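Local coordinates for protein MDM10 isoform 1 (Saccharomyces cerevisiae, PDB 7BTX) that tethers the endoplasmic reticulum to mitochondria as a component of the ERMES complex and takes part in late assembly of the TOM complex, at residues D[35-40]-D[427-431]; D[40-46]-D[484-490]; D[289-295]-D[308-314]. The contacts are given in a common frame with arbitrary orientation. Residues are numbered along the deposited sequence.

Interaction 1 of 3, residues D[35-40]-D[427-431]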
loop_
_atom_site.group_PDB
_atom_site.type_symbol
_atom_site.label_atom_id
_atom_site.label_comp_id
_atom_site.label_asym_id
_atom_site.label_seq_id
_atom_site.Cartn_x
_atom_site.Cartn_y
_atom_site.Cartn_z
ATOM N N LEU D 35 -12.751 -32.625 1.620
ATOM C CA LEU D 35 -13.541 -31.733 2.455
ATOM C C LEU D 35 -12.892 -30.375 2.645
ATOM O O LEU D 35 -13.562 -29.347 2.508
ATOM C CB LEU D 35 -13.772 -32.359 3.831
ATOM C CG LEU D 35 -14.319 -33.776 3.920
ATOM C CD1 LEU D 35 -14.495 -34.113 5.361
ATOM C CD2 LEU D 35 -15.590 -33.959 3.179
ATOM N N ASP D 36 -11.602 -30.343 2.971
ATOM C CA ASP D 36 -10.948 -29.144 3.477
ATOM C C ASP D 36 -10.105 -28.437 2.424
ATOM O O ASP D 36 -9.062 -27.869 2.757
ATOM C CB ASP D 36 -10.087 -29.495 4.686
ATOM C CG ASP D 36 -10.874 -30.175 5.781
ATOM O OD1 ASP D 36 -12.078 -29.879 5.917
ATOM O OD2 ASP D 36 -10.292 -31.008 6.503
ATOM N N PHE D 37 -10.533 -28.446 1.164
ATOM C CA PHE D 37 -9.774 -27.749 0.138
ATOM C C PHE D 37 -9.985 -26.241 0.262
ATOM O O PHE D 37 -10.806 -25.756 1.046
ATOM C CB PHE D 37 -10.135 -28.270 -1.253
ATOM C CG PHE D 37 -11.593 -28.177 -1.600
ATOM C CD1 PHE D 37 -12.439 -29.242 -1.367
ATOM C CD2 PHE D 37 -12.105 -27.048 -2.218
ATOM C CE1 PHE D 37 -13.771 -29.167 -1.705
ATOM C CE2 PHE D 37 -13.436 -26.973 -2.552
ATOM C CZ PHE D 37 -14.266 -28.033 -2.298
ATOM N N ARG D 38 -9.233 -25.485 -0.530
ATOM C CA ARG D 38 -9.141 -24.042 -0.371
ATOM C C ARG D 38 -9.754 -23.340 -1.572
ATOM O O ARG D 38 -9.481 -23.705 -2.719
ATOM C CB ARG D 38 -7.686 -23.609 -0.190
ATOM C CG ARG D 38 -7.530 -22.251 0.459
ATOM C CD ARG D 38 -8.137 -22.239 1.845
ATOM N NE ARG D 38 -7.355 -23.038 2.780
ATOM C CZ ARG D 38 -6.354 -22.562 3.511
ATOM N NH1 ARG D 38 -6.014 -21.284 3.421
ATOM N NH2 ARG D 38 -5.695 -23.362 4.336
ATOM N N ILE D 39 -10.572 -22.329 -1.298
ATOM C CA ILE D 39 -11.222 -21.516 -2.321
ATOM C C ILE D 39 -10.407 -20.243 -2.511
ATOM O O ILE D 39 -10.012 -19.616 -1.518
ATOM C CB ILE D 39 -12.674 -21.197 -1.926
ATOM C CG1 ILE D 39 -13.484 -22.481 -1.784
ATOM C CG2 ILE D 39 -13.334 -20.284 -2.936
ATOM C CD1 ILE D 39 -13.416 -23.366 -2.973
ATOM N N PRO D 40 -10.106 -19.841 -3.747
ATOM C CA PRO D 40 -9.443 -18.553 -3.962
ATOM C C PRO D 40 -10.358 -17.396 -3.603
ATOM O O PRO D 40 -11.582 -17.483 -3.718
ATOM C CB PRO D 40 -9.126 -18.568 -5.460
ATOM C CG PRO D 40 -9.205 -19.991 -5.860
ATOM C CD PRO D 40 -10.248 -20.595 -5.002
ATOM N N LEU D 427 -21.328 -24.105 1.349
ATOM C CA LEU D 427 -21.241 -24.979 0.185
ATOM C C LEU D 427 -20.096 -24.448 -0.670
ATOM O O LEU D 427 -20.261 -23.455 -1.381
ATOM C CB LEU D 427 -22.553 -25.014 -0.584
ATOM C CG LEU D 427 -22.571 -25.707 -1.948
ATOM C CD1 LEU D 427 -22.179 -27.154 -1.821
ATOM C CD2 LEU D 427 -23.932 -25.590 -2.593
ATOM N N LYS D 428 -18.940 -25.088 -0.571
ATOM C CA LYS D 428 -17.803 -24.706 -1.389
ATOM C C LYS D 428 -17.844 -25.452 -2.709
ATOM O O LYS D 428 -18.072 -26.659 -2.746
ATOM C CB LYS D 428 -16.495 -25.005 -0.663
ATOM C CG LYS D 428 -16.294 -24.200 0.593
ATOM C CD LYS D 428 -15.576 -25.001 1.651
ATOM C CE LYS D 428 -14.164 -25.331 1.230
ATOM N NZ LYS D 428 -13.452 -26.099 2.281
ATOM N N LEU D 429 -17.635 -24.726 -3.796
ATOM C CA LEU D 429 -17.480 -25.318 -5.112
ATOM C C LEU D 429 -16.121 -24.926 -5.659
ATOM O O LEU D 429 -15.611 -23.848 -5.359
ATOM C CB LEU D 429 -18.573 -24.862 -6.078
ATOM C CG LEU D 429 -20.026 -25.170 -5.731
ATOM C CD1 LEU D 429 -20.702 -23.963 -5.116
ATOM C CD2 LEU D 429 -20.759 -25.612 -6.976
ATOM N N LEU D 430 -15.532 -25.804 -6.462
ATOM C CA LEU D 430 -14.211 -25.538 -7.004
ATOM C C LEU D 430 -14.040 -26.304 -8.300
ATOM O O LEU D 430 -14.251 -27.515 -8.333
ATOM C CB LEU D 430 -13.113 -25.938 -6.017
ATOM C CG LEU D 430 -11.674 -25.609 -6.418
ATOM C CD1 LEU D 430 -11.381 -24.141 -6.232
ATOM C CD2 LEU D 430 -10.701 -26.440 -5.628
ATOM N N TRP D 431 -13.662 -25.600 -9.355
ATOM C CA TRP D 431 -13.275 -26.221 -10.607
ATOM C C TRP D 431 -11.780 -26.022 -10.808
ATOM O O TRP D 431 -11.237 -24.980 -10.446
ATOM C CB TRP D 431 -14.054 -25.634 -11.782
ATOM C CG TRP D 431 -13.640 -26.190 -13.090
ATOM C CD1 TRP D 431 -13.910 -27.427 -13.568
ATOM C CD2 TRP D 431 -12.861 -25.533 -14.090
ATOM N NE1 TRP D 431 -13.355 -27.589 -14.810
ATOM C CE2 TRP D 431 -12.703 -26.435 -15.153
ATOM C CE3 TRP D 431 -12.281 -24.267 -14.191
ATOM C CZ2 TRP D 431 -11.992 -26.115 -16.300
ATOM C CZ3 TRP D 431 -11.578 -23.953 -15.326
ATOM C CH2 TRP D 431 -11.437 -24.871 -16.366
#

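Interaction 2 of 3, residues D[40-46]-D[484-490]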
loop_
_atom_site.group_PDB
_atom_site.type_symbol
_atom_site.label_atom_id
_atom_site.label_comp_id
_atom_site.label_asym_id
_atom_site.label_seq_id
_atom_site.Cartn_x
_atom_site.Cartn_y
_atom_site.Cartn_z
ATOM N N PRO D 40 -10.106 -19.841 -3.747
ATOM C CA PRO D 40 -9.443 -18.553 -3.962
ATOM C C PRO D 40 -10.358 -17.396 -3.603
ATOM O O PRO D 40 -11.582 -17.483 -3.718
ATOM C CB PRO D 40 -9.126 -18.568 -5.460
ATOM C CG PRO D 40 -9.205 -19.991 -5.860
ATOM C CD PRO D 40 -10.248 -20.595 -5.002
ATOM N N SER D 41 -9.753 -16.300 -3.153
ATOM C CA SER D 41 -10.507 -15.159 -2.651
ATOM C C SER D 41 -10.400 -13.941 -3.563
ATOM O O SER D 41 -11.032 -12.914 -3.303
ATOM C CB SER D 41 -10.053 -14.802 -1.240
ATOM O OG SER D 41 -8.675 -14.485 -1.220
ATOM N N ALA D 42 -9.625 -14.046 -4.639
ATOM C CA ALA D 42 -9.428 -12.958 -5.589
ATOM C C ALA D 42 -8.878 -13.559 -6.871
ATOM O O ALA D 42 -8.553 -14.748 -6.925
ATOM C CB ALA D 42 -8.472 -11.896 -5.059
ATOM N N ILE D 43 -8.770 -12.725 -7.904
ATOM C CA ILE D 43 -8.114 -13.152 -9.134
ATOM C C ILE D 43 -6.612 -13.174 -8.904
ATOM O O ILE D 43 -6.026 -12.182 -8.460
ATOM C CB ILE D 43 -8.482 -12.229 -10.302
ATOM C CG1 ILE D 43 -9.970 -11.895 -10.269
ATOM C CG2 ILE D 43 -8.102 -12.872 -11.618
ATOM C CD1 ILE D 43 -10.866 -13.071 -10.546
ATOM N N HIS D 44 -5.984 -14.307 -9.204
ATOM C CA HIS D 44 -4.604 -14.551 -8.808
ATOM C C HIS D 44 -3.870 -15.191 -9.972
ATOM O O HIS D 44 -4.298 -16.231 -10.475
ATOM C CB HIS D 44 -4.554 -15.443 -7.568
ATOM C CG HIS D 44 -3.184 -15.621 -7.000
ATOM N ND1 HIS D 44 -2.724 -14.888 -5.929
ATOM C CD2 HIS D 44 -2.177 -16.459 -7.343
ATOM C CE1 HIS D 44 -1.487 -15.255 -5.645
ATOM N NE2 HIS D 44 -1.133 -16.209 -6.487
ATOM N N LEU D 45 -2.776 -14.576 -10.405
ATOM C CA LEU D 45 -1.969 -15.095 -11.497
ATOM C C LEU D 45 -0.638 -15.582 -10.950
ATOM O O LEU D 45 -0.160 -15.096 -9.926
ATOM C CB LEU D 45 -1.728 -14.041 -12.579
ATOM C CG LEU D 45 -2.852 -13.696 -13.559
ATOM C CD1 LEU D 45 -3.878 -12.738 -12.973
ATOM C CD2 LEU D 45 -2.282 -13.135 -14.833
ATOM N N GLN D 46 -0.042 -16.552 -11.639
ATOM C CA GLN D 46 1.216 -17.127 -11.192
ATOM C C GLN D 46 1.942 -17.732 -12.381
ATOM O O GLN D 46 1.331 -18.413 -13.199
ATOM C CB GLN D 46 0.993 -18.185 -10.108
ATOM C CG GLN D 46 2.242 -18.945 -9.726
ATOM C CD GLN D 46 2.113 -19.676 -8.427
ATOM O OE1 GLN D 46 1.082 -19.612 -7.765
ATOM N NE2 GLN D 46 3.165 -20.379 -8.045
ATOM N N LYS D 484 -16.674 -14.953 -0.967
ATOM C CA LYS D 484 -15.351 -15.252 -1.533
ATOM C C LYS D 484 -15.327 -16.078 -2.823
ATOM O O LYS D 484 -14.874 -17.224 -2.836
ATOM C CB LYS D 484 -14.400 -15.874 -0.481
ATOM C CG LYS D 484 -14.804 -17.088 0.355
ATOM C CD LYS D 484 -13.694 -17.460 1.321
ATOM C CE LYS D 484 -12.359 -17.623 0.608
ATOM N NZ LYS D 484 -11.216 -17.680 1.559
ATOM N N PHE D 485 -15.819 -15.506 -3.914
ATOM C CA PHE D 485 -15.485 -16.006 -5.238
ATOM C C PHE D 485 -13.996 -15.784 -5.523
ATOM O O PHE D 485 -13.356 -14.904 -4.947
ATOM C CB PHE D 485 -16.346 -15.306 -6.295
ATOM C CG PHE D 485 -16.170 -15.842 -7.690
ATOM C CD1 PHE D 485 -16.673 -17.086 -8.042
ATOM C CD2 PHE D 485 -15.484 -15.107 -8.645
ATOM C CE1 PHE D 485 -16.506 -17.584 -9.319
ATOM C CE2 PHE D 485 -15.314 -15.598 -9.926
ATOM C CZ PHE D 485 -15.827 -16.839 -10.262
ATOM N N GLY D 486 -13.442 -16.600 -6.417
ATOM C CA GLY D 486 -12.062 -16.421 -6.827
ATOM C C GLY D 486 -11.635 -17.257 -8.015
ATOM O O GLY D 486 -12.087 -18.388 -8.175
ATOM N N ILE D 487 -10.775 -16.703 -8.864
ATOM C CA ILE D 487 -10.189 -17.428 -9.982
ATOM C C ILE D 487 -8.675 -17.451 -9.772
ATOM O O ILE D 487 -8.107 -16.579 -9.119
ATOM C CB ILE D 487 -10.579 -16.805 -11.344
ATOM C CG1 ILE D 487 -12.076 -16.514 -11.385
ATOM C CG2 ILE D 487 -10.310 -17.742 -12.505
ATOM C CD1 ILE D 487 -12.531 -15.765 -12.611
ATOM N N GLN D 488 -8.022 -18.482 -10.303
ATOM C CA GLN D 488 -6.591 -18.651 -10.110
ATOM C C GLN D 488 -5.922 -19.176 -11.370
ATOM O O GLN D 488 -5.943 -20.379 -11.635
ATOM C CB GLN D 488 -6.332 -19.592 -8.939
ATOM C CG GLN D 488 -4.880 -19.786 -8.597
ATOM C CD GLN D 488 -4.654 -19.875 -7.112
ATOM O OE1 GLN D 488 -5.573 -19.681 -6.322
ATOM N NE2 GLN D 488 -3.423 -20.164 -6.717
ATOM N N PHE D 489 -5.335 -18.283 -12.159
ATOM C CA PHE D 489 -4.596 -18.684 -13.341
ATOM C C PHE D 489 -3.156 -19.006 -12.964
ATOM O O PHE D 489 -2.597 -18.444 -12.022
ATOM C CB PHE D 489 -4.622 -17.586 -14.403
ATOM C CG PHE D 489 -6.000 -17.088 -14.738
ATOM C CD1 PHE D 489 -6.540 -15.995 -14.077
ATOM C CD2 PHE D 489 -6.746 -17.698 -15.728
ATOM C CE1 PHE D 489 -7.803 -15.538 -14.386
ATOM C CE2 PHE D 489 -8.008 -17.241 -16.044
ATOM C CZ PHE D 489 -8.534 -16.162 -15.372
ATOM N N GLN D 490 -2.551 -19.916 -13.720
ATOM C CA GLN D 490 -1.246 -20.431 -13.338
ATOM C C GLN D 490 -0.569 -21.039 -14.553
ATOM O O GLN D 490 -1.199 -21.778 -15.306
ATOM C CB GLN D 490 -1.385 -21.473 -12.224
ATOM C CG GLN D 490 -0.158 -22.293 -11.955
ATOM C CD GLN D 490 -0.229 -22.964 -10.618
ATOM O OE1 GLN D 490 -0.950 -22.518 -9.730
ATOM N NE2 GLN D 490 0.516 -24.048 -10.460
#

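Interaction 3 of 3, residues D[289-295]-D[308-314]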
loop_
_atom_site.group_PDB
_atom_site.type_symbol
_atom_site.label_atom_id
_atom_site.label_comp_id
_atom_site.label_asym_id
_atom_site.label_seq_id
_atom_site.Cartn_x
_atom_site.Cartn_y
_atom_site.Cartn_z
ATOM N N ASN D 289 -14.722 -42.368 -11.888
ATOM C CA ASN D 289 -14.019 -41.109 -11.673
ATOM C C ASN D 289 -14.544 -40.326 -10.481
ATOM O O ASN D 289 -13.770 -39.633 -9.817
ATOM C CB ASN D 289 -14.096 -40.245 -12.939
ATOM C CG ASN D 289 -15.471 -40.247 -13.560
ATOM O OD1 ASN D 289 -16.419 -40.789 -12.995
ATOM N ND2 ASN D 289 -15.589 -39.647 -14.736
ATOM N N SER D 290 -15.838 -40.422 -10.188
ATOM C CA SER D 290 -16.413 -39.716 -9.052
ATOM C C SER D 290 -15.999 -40.372 -7.741
ATOM O O SER D 290 -15.723 -41.571 -7.690
ATOM C CB SER D 290 -17.935 -39.696 -9.168
ATOM O OG SER D 290 -18.521 -39.080 -8.039
ATOM N N THR D 291 -15.944 -39.573 -6.677
ATOM C CA THR D 291 -15.562 -39.998 -5.341
ATOM C C THR D 291 -16.571 -39.376 -4.362
ATOM O O THR D 291 -17.402 -38.553 -4.780
ATOM C CB THR D 291 -14.102 -39.596 -5.107
ATOM O OG1 THR D 291 -13.338 -39.909 -6.274
ATOM C CG2 THR D 291 -13.459 -40.391 -3.975
ATOM N N PHE D 292 -16.521 -39.768 -3.087
ATOM C CA PHE D 292 -17.472 -39.285 -2.093
ATOM C C PHE D 292 -16.886 -39.390 -0.688
ATOM O O PHE D 292 -16.078 -40.285 -0.425
ATOM C CB PHE D 292 -18.778 -40.070 -2.200
ATOM C CG PHE D 292 -19.796 -39.701 -1.167
ATOM C CD1 PHE D 292 -20.404 -38.461 -1.193
ATOM C CD2 PHE D 292 -20.140 -40.592 -0.165
ATOM C CE1 PHE D 292 -21.341 -38.117 -0.242
ATOM C CE2 PHE D 292 -21.077 -40.255 0.790
ATOM C CZ PHE D 292 -21.676 -39.018 0.750
ATOM N N CYS D 293 -17.267 -38.488 0.219
ATOM C CA CYS D 293 -16.745 -38.504 1.590
ATOM C C CYS D 293 -17.779 -37.853 2.506
ATOM O O CYS D 293 -18.110 -36.680 2.344
ATOM C CB CYS D 293 -15.411 -37.788 1.691
ATOM S SG CYS D 293 -14.713 -37.722 3.348
ATOM N N ALA D 294 -18.262 -38.617 3.483
ATOM C CA ALA D 294 -19.257 -38.115 4.427
ATOM C C ALA D 294 -18.721 -38.211 5.855
ATOM O O ALA D 294 -18.882 -39.210 6.554
ATOM C CB ALA D 294 -20.562 -38.883 4.274
ATOM N N LYS D 295 -18.084 -37.136 6.296
ATOM C CA LYS D 295 -17.553 -37.106 7.651
ATOM C C LYS D 295 -18.638 -36.712 8.639
ATOM O O LYS D 295 -19.257 -35.656 8.498
ATOM C CB LYS D 295 -16.388 -36.131 7.751
ATOM C CG LYS D 295 -15.963 -35.846 9.172
ATOM C CD LYS D 295 -14.608 -35.190 9.234
ATOM C CE LYS D 295 -14.716 -33.703 9.021
ATOM N NZ LYS D 295 -13.400 -33.031 9.171
ATOM N N SER D 308 -20.189 -33.090 7.506
ATOM C CA SER D 308 -19.640 -32.562 6.274
ATOM C C SER D 308 -19.934 -33.517 5.122
ATOM O O SER D 308 -20.400 -34.638 5.311
ATOM C CB SER D 308 -18.146 -32.316 6.427
ATOM O OG SER D 308 -17.900 -31.352 7.431
ATOM N N PHE D 309 -19.664 -33.057 3.909
ATOM C CA PHE D 309 -19.838 -33.869 2.713
ATOM C C PHE D 309 -18.761 -33.458 1.719
ATOM O O PHE D 309 -18.119 -32.419 1.886
ATOM C CB PHE D 309 -21.253 -33.699 2.145
ATOM C CG PHE D 309 -22.265 -34.610 2.756
ATOM C CD1 PHE D 309 -22.328 -35.941 2.385
ATOM C CD2 PHE D 309 -23.157 -34.135 3.697
ATOM C CE1 PHE D 309 -23.263 -36.786 2.949
ATOM C CE2 PHE D 309 -24.094 -34.973 4.264
ATOM C CZ PHE D 309 -24.145 -36.302 3.890
ATOM N N GLY D 310 -18.575 -34.252 0.676
ATOM C CA GLY D 310 -17.590 -33.945 -0.341
ATOM C C GLY D 310 -17.706 -34.916 -1.489
ATOM O O GLY D 310 -17.725 -36.125 -1.273
ATOM N N CYS D 311 -17.800 -34.405 -2.709
ATOM C CA CYS D 311 -18.279 -35.193 -3.837
ATOM C C CYS D 311 -17.484 -34.886 -5.101
ATOM O O CYS D 311 -18.044 -34.415 -6.091
ATOM C CB CYS D 311 -19.772 -34.949 -4.049
ATOM S SG CYS D 311 -20.594 -36.083 -5.204
ATOM N N GLU D 312 -16.154 -35.049 -5.065
ATOM C CA GLU D 312 -15.360 -34.618 -6.215
ATOM C C GLU D 312 -15.628 -35.452 -7.464
ATOM O O GLU D 312 -15.985 -36.630 -7.384
ATOM C CB GLU D 312 -13.849 -34.616 -5.952
ATOM C CG GLU D 312 -13.107 -35.917 -6.193
ATOM C CD GLU D 312 -11.613 -35.770 -6.000
ATOM O OE1 GLU D 312 -11.160 -34.658 -5.667
ATOM O OE2 GLU D 312 -10.887 -36.767 -6.186
ATOM N N PHE D 313 -15.558 -34.799 -8.613
ATOM C CA PHE D 313 -15.785 -35.437 -9.893
ATOM C C PHE D 313 -14.609 -35.140 -10.813
ATOM O O PHE D 313 -14.042 -34.047 -10.787
ATOM C CB PHE D 313 -17.096 -34.930 -10.490
ATOM C CG PHE D 313 -17.457 -35.544 -11.807
ATOM C CD1 PHE D 313 -17.488 -36.917 -11.969
ATOM C CD2 PHE D 313 -17.794 -34.739 -12.884
ATOM C CE1 PHE D 313 -17.831 -37.478 -13.188
ATOM C CE2 PHE D 313 -18.137 -35.291 -14.103
ATOM C CZ PHE D 313 -18.154 -36.662 -14.254
ATOM N N TRP D 314 -14.232 -36.126 -11.619
ATOM C CA TRP D 314 -13.132 -35.956 -12.549
ATOM C C TRP D 314 -13.666 -35.991 -13.977
ATOM O O TRP D 314 -14.837 -36.327 -14.204
ATOM C CB TRP D 314 -12.073 -37.032 -12.300
ATOM C CG TRP D 314 -11.150 -36.719 -11.178
ATOM C CD1 TRP D 314 -11.411 -36.845 -9.851
ATOM C CD2 TRP D 314 -9.803 -36.242 -11.279
ATOM N NE1 TRP D 314 -10.317 -36.465 -9.114
ATOM C CE2 TRP D 314 -9.315 -36.094 -9.967
ATOM C CE3 TRP D 314 -8.962 -35.925 -12.350
ATOM C CZ2 TRP D 314 -8.027 -35.641 -9.697
ATOM C CZ3 TRP D 314 -7.683 -35.476 -12.078
ATOM C CH2 TRP D 314 -7.229 -35.337 -10.764
#

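Interaction 1 of 3, residues D[35-40]-D[427-431]
Lys428 reaches out from the strand wall and uses its ammonium group to hold the irregular 35-40 segment through that segment's backbone. Lys428 NZ donates to Phe37 O at 2.9 Å and to Leu35 O at 3.3 Å, so one ammonium group satisfies two backbone carbonyls of the irregular segment. The same Lys428 NZ lies 4.7 Å from the centroid of the Phe37 ring and only 6° off its normal, a cation-pi contact over the face. Beside this polar end the packing is apolar: Phe37 CE2 meets Leu430 CB at 3.6 Å, and Leu430 CD1 is 3.9 Å from both Ile39 CD1 and Pro40 CD. The closest CA pair, Ile39 and Leu430, is 6.9 Å apart, so side chains bridge the gap. The strand's own backbone pairs on both edges, Lys428 with Ser419 and Leu430 with Lys417 of strand 413-420, Leu429 with Thr444 of strand 439-447. The N-terminal segment, following helix 30-33, thus lies across the inner face of the barrel wall.

Interaction 2 of 3, residues D[40-46]-D[484-490]
This is a parallel beta pairing at the seam where the N-terminal and C-terminal ends of the chain meet to close the beta-barrel, as in the 19-stranded barrels of the mitochondrial outer membrane. The CA register evidences the parallel direction: Ile43 to Ile487, His44 to Gln488, Leu45 to Phe489 and Gln46 to Gln490 rise together, each pair 4.6 to 4.8 Å apart. His44 and Gln488 form the bridge, with His44 N donating to Ile487 O at 3.1 Å and Phe489 N to His44 O at 2.8 Å. Both bonds are weak, with N-H...O angles of 133° and 128°, and CA-H...O contacts supplement them, among them Ile43 CA to Ile487 O and Gln488 CA to His44 O, both 3.4 Å. On one face Ile43 CD1 packs on Ile487 CG1 at 3.7 Å, and Ile43 CG2 touches the edge of the Phe489 ring, 3.9 Å from CE1, an apolar surface consistent with a lipid-facing side. His44, Gln46, Gln488 and Gln490 make the polar face. At the start of the seam Pro40 O lies 3.3 Å from Gly486 CA; a beta carbon on Gly486 would fall 2.1 Å from that oxygen, so this close approach requires glycine. Each segment is also tied to its antiparallel neighbour: Leu45 bonds through its backbone to Phe61 of strand 55-62 and Ile43 to Thr63 just after it, while Gly486 and Gln490 bond to Gly443 and Leu439 of strand 439-447.

Interaction 3 of 3, residues D[289-295]-D[308-314]
Two neighbouring staves of the barrel pair here as the arms of an antiparallel beta-hairpin, their end-to-end directions 171° apart. Just after strand 306-307, Ser308 N donates to Lys295 O at 2.9 Å. Phe309 sits in a non-hydrogen-bonded pair with Ala294; its CE1 lies 3.7 Å from Ala294 CB and 3.5 Å from Phe292 CZ, the two rings meeting rim to rim with centroids 5.8 Å apart and planes at 36°. Gly310 O then accepts from Cys293 N at 2.8 Å and also receives a CA-H...O contact from Phe292 CA at 3.3 Å. Cys311 CA lies 3.6 Å from Thr291 O, and its backbone bonds to Leu418 of strand 413-420, the stave on the other side. Glu312 O takes the straightest bond of the set, from Thr291 N at 3.0 Å and 159°. The Glu312 side chain touches Leu34, just before segment 35-40, as do Thr291 and Cys293, consistent with their side facing the barrel interior, and its OE1 forms a salt bridge with Lys417. Phe313 brings CD1 to 4.0 Å from Ser290 CB. Finally, Trp314 NE1 donates to Glu312 OE2 at 3.0 Å and 157°.

Along the chain the N-terminal segments 35-40 and 40-46 come first, the hairpin arms of interaction 3 next, then 427-431 and last 484-490; interactions 1 and 2 therefore cross, and interaction 3 is nested within both loops. Interaction 1 lies between the others, about 12 Å from each by centres, whereas interactions 2 and 3 have centres about 23 Å apart and do not touch. Its N-terminal segment links them: Ile39 CG2 lies 3.4 Å from Lys484 O, Leu35 CD2 lies 3.2 Å from Phe309 O, and Pro40 is shared with interaction 2. Thus one N-terminal segment crosses the inner wall from the hairpin to the closing seam, which it then enters.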